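Local coordinates for competence damage-inducible protein A (Enterobacter cloacae subsp. cloacae, PDB 5VU3), which is of unknown function but belongs to the CinA family, some of whose members deamidate nicotinamide mononucleotide, so that a related activity is possible, at residues T18-A22 against A46-E50. Residues are numbered along the deposited sequence.
Sequences TKKLA and ALCAE
Thr18 lies over the last turns of the neighbouring helix, its CG2 3.8 Å from Ala46 O and 4.4 Å from Leu47 CD2. Residues 18-22 form an unbroken helical turn, with Ala22 N bonded to Thr18 O at 2.8 Å, inside helix 14-28. Residues 46-48 are helical, on helix 42-49, and the chain is extended at Glu50 (phi -60°, psi 139°). The backbones come closest at Thr18 and Leu47, whose CA atoms are 6.2 Å apart. Thr18 takes chi1 p, which places OG1 2.9 Å from Glu50 OE2 for a hydrogen bond; Ala15 O competes for the same proton. A water donates to Thr18 OG1 (2.8 Å) and to Ala46 O (2.6 Å), bridging the helices. Glu50 points its CB toward helix 14-28, with chi1 at -112°, between wells. Glu50 OE2 also sits 3.0 Å from Lys19 N, at an angle too poor for a hydrogen bond, while Ala22 CB touches Glu50 OE1 at 4.0 Å. Deeper in, Leu21 (chi1 t, chi2 p) and Leu47 (m, t) meet CD2 to CD2 at 3.8 Å; both side chains also touch Leu32 of strand 32-37. Leu161 of helix 149-167 covers Thr18 and Leu21. Helix 42-49 is the connection of the beta-alpha-beta crossover from strand 32-37 to the parallel strand 57-63, here packed against helix 14-28 over one face of the mixed sheet, as in layered alpha/beta folds.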
ATOM      1  N   THR A  18     -15.172  -4.404   4.268  1.00 17.13           N
ATOM      2  CA  THR A  18     -14.859  -3.905   2.932  1.00 20.44           C
ATOM      3  C   THR A  18     -15.973  -4.238   1.945  1.00 22.32           C
ATOM      4  O   THR A  18     -16.222  -3.471   1.004  1.00 23.10           O
ATOM      5  CB  THR A  18     -13.508  -4.445   2.446  1.00 21.42           C
ATOM      6  OG1 THR A  18     -13.541  -5.877   2.350  1.00 22.67           O
ATOM      7  CG2 THR A  18     -12.379  -4.006   3.388  1.00 18.40           C
ATOM      8  N   LYS A  19     -16.680  -5.349   2.157  1.00 21.83           N
ATOM      9  CA  LYS A  19     -17.871  -5.613   1.353  1.00 23.45           C
ATOM     10  C   LYS A  19     -18.956  -4.574   1.620  1.00 22.44           C
ATOM     11  O   LYS A  19     -19.566  -4.040   0.682  1.00 22.40           O
ATOM     12  CB  LYS A  19     -18.392  -7.022   1.630  1.00 22.42           C
ATOM     13  CG  LYS A  19     -19.593  -7.412   0.794  1.00 32.15           C
ATOM     14  CD  LYS A  19     -19.966  -8.863   1.056  1.00 40.50           C
ATOM     15  CE  LYS A  19     -21.081  -9.331   0.142  1.00 47.40           C
ATOM     16  NZ  LYS A  19     -21.476 -10.726   0.480  1.00 50.21           N
ATOM     17  N   LYS A  20     -19.205  -4.268   2.897  1.00 21.79           N
ATOM     18  CA  LYS A  20     -20.174  -3.228   3.238  1.00 27.53           C
ATOM     19  C   LYS A  20     -19.766  -1.887   2.639  1.00 26.54           C
ATOM     20  O   LYS A  20     -20.593  -1.162   2.074  1.00 27.72           O
ATOM     21  CB  LYS A  20     -20.298  -3.101   4.757  1.00 27.17           C
ATOM     22  CG  LYS A  20     -21.305  -4.019   5.424  1.00 34.87           C
ATOM     23  CD  LYS A  20     -20.954  -4.197   6.896  1.00 39.95           C
ATOM     24  CE  LYS A  20     -22.189  -4.318   7.774  1.00 54.64           C
ATOM     25  NZ  LYS A  20     -22.615  -2.990   8.303  1.00 61.18           N
ATOM     26  N   LEU A  21     -18.485  -1.538   2.776  1.00 23.61           N
ATOM     27  CA  LEU A  21     -17.994  -0.253   2.293  1.00 25.21           C
ATOM     28  C   LEU A  21     -18.086  -0.160   0.775  1.00 25.83           C
ATOM     29  O   LEU A  21     -18.495   0.874   0.233  1.00 25.87           O
ATOM     30  CB  LEU A  21     -16.553  -0.053   2.774  1.00 23.26           C
ATOM     31  CG  LEU A  21     -15.817   1.219   2.362  1.00 24.05           C
ATOM     32  CD1 LEU A  21     -16.542   2.440   2.906  1.00 24.31           C
ATOM     33  CD2 LEU A  21     -14.372   1.171   2.878  1.00 23.61           C
ATOM     34  N   ALA A  22     -17.708  -1.235   0.076  1.00 25.33           N
ATOM     35  CA  ALA A  22     -17.875  -1.297  -1.373  1.00 22.55           C
ATOM     36  C   ALA A  22     -19.307  -0.973  -1.786  1.00 25.33           C
ATOM     37  O   ALA A  22     -19.536  -0.205  -2.727  1.00 28.81           O
ATOM     38  CB  ALA A  22     -17.484  -2.688  -1.878  1.00 22.83           C
ATOM     39  N   ALA A  46      -6.446  -4.745   2.153  1.00 16.91           N
ATOM     40  CA  ALA A  46      -7.826  -5.105   2.475  1.00 19.96           C
ATOM     41  C   ALA A  46      -8.794  -4.562   1.432  1.00 18.98           C
ATOM     42  O   ALA A  46      -9.724  -5.262   1.010  1.00 17.07           O
ATOM     43  CB  ALA A  46      -8.193  -4.581   3.862  1.00 21.41           C
ATOM     44  N   LEU A  47      -8.585  -3.314   0.997  1.00 15.50           N
ATOM     45  CA  LEU A  47      -9.488  -2.714   0.021  1.00 16.41           C
ATOM     46  C   LEU A  47      -9.316  -3.342  -1.356  1.00 18.53           C
ATOM     47  O   LEU A  47     -10.294  -3.483  -2.099  1.00 19.66           O
ATOM     48  CB  LEU A  47      -9.263  -1.199  -0.028  1.00 19.49           C
ATOM     49  CG  LEU A  47      -9.654  -0.476   1.270  1.00 19.95           C
ATOM     50  CD1 LEU A  47      -8.982   0.897   1.360  1.00 18.83           C
ATOM     51  CD2 LEU A  47     -11.168  -0.339   1.384  1.00 16.01           C
ATOM     52  N   CYS A  48      -8.097  -3.752  -1.708  1.00 20.05           N
ATOM     53  CA  CYS A  48      -7.885  -4.404  -2.992  1.00 19.65           C
ATOM     54  C   CYS A  48      -8.337  -5.854  -3.001  1.00 21.08           C
ATOM     55  O   CYS A  48      -8.445  -6.441  -4.083  1.00 22.26           O
ATOM     56  CB  CYS A  48      -6.408  -4.341  -3.391  1.00 16.91           C
ATOM     57  SG  CYS A  48      -5.865  -2.683  -3.837  1.00 19.72           S
ATOM     58  N   ALA A  49      -8.573  -6.452  -1.832  1.00 20.58           N
ATOM     59  CA  ALA A  49      -9.081  -7.817  -1.799  1.00 24.36           C
ATOM     60  C   ALA A  49     -10.559  -7.872  -2.131  1.00 26.97           C
ATOM     61  O   ALA A  49     -11.065  -8.945  -2.487  1.00 23.92           O
ATOM     62  CB  ALA A  49      -8.830  -8.442  -0.427  1.00 27.10           C
ATOM     63  N   GLU A  50     -11.247  -6.739  -2.016  1.00 24.44           N
ATOM     64  CA  GLU A  50     -12.670  -6.662  -2.298  1.00 29.54           C
ATOM     65  C   GLU A  50     -12.966  -7.052  -3.737  1.00 31.99           C
ATOM     66  O   GLU A  50     -12.253  -6.661  -4.665  1.00 32.90           O
ATOM     67  CB  GLU A  50     -13.171  -5.244  -2.039  1.00 32.14           C
ATOM     68  CG  GLU A  50     -14.104  -5.112  -0.854  1.00 38.71           C
ATOM     69  CD  GLU A  50     -15.118  -6.231  -0.771  1.00 47.94           C
ATOM     70  OE1 GLU A  50     -15.974  -6.344  -1.680  1.00 52.30           O
ATOM     71  OE2 GLU A  50     -15.053  -7.003   0.210  1.00 51.63           O
TER
HETATM   72  O   HOH W   1     -11.033  -7.045   2.413  1.00 24.29           O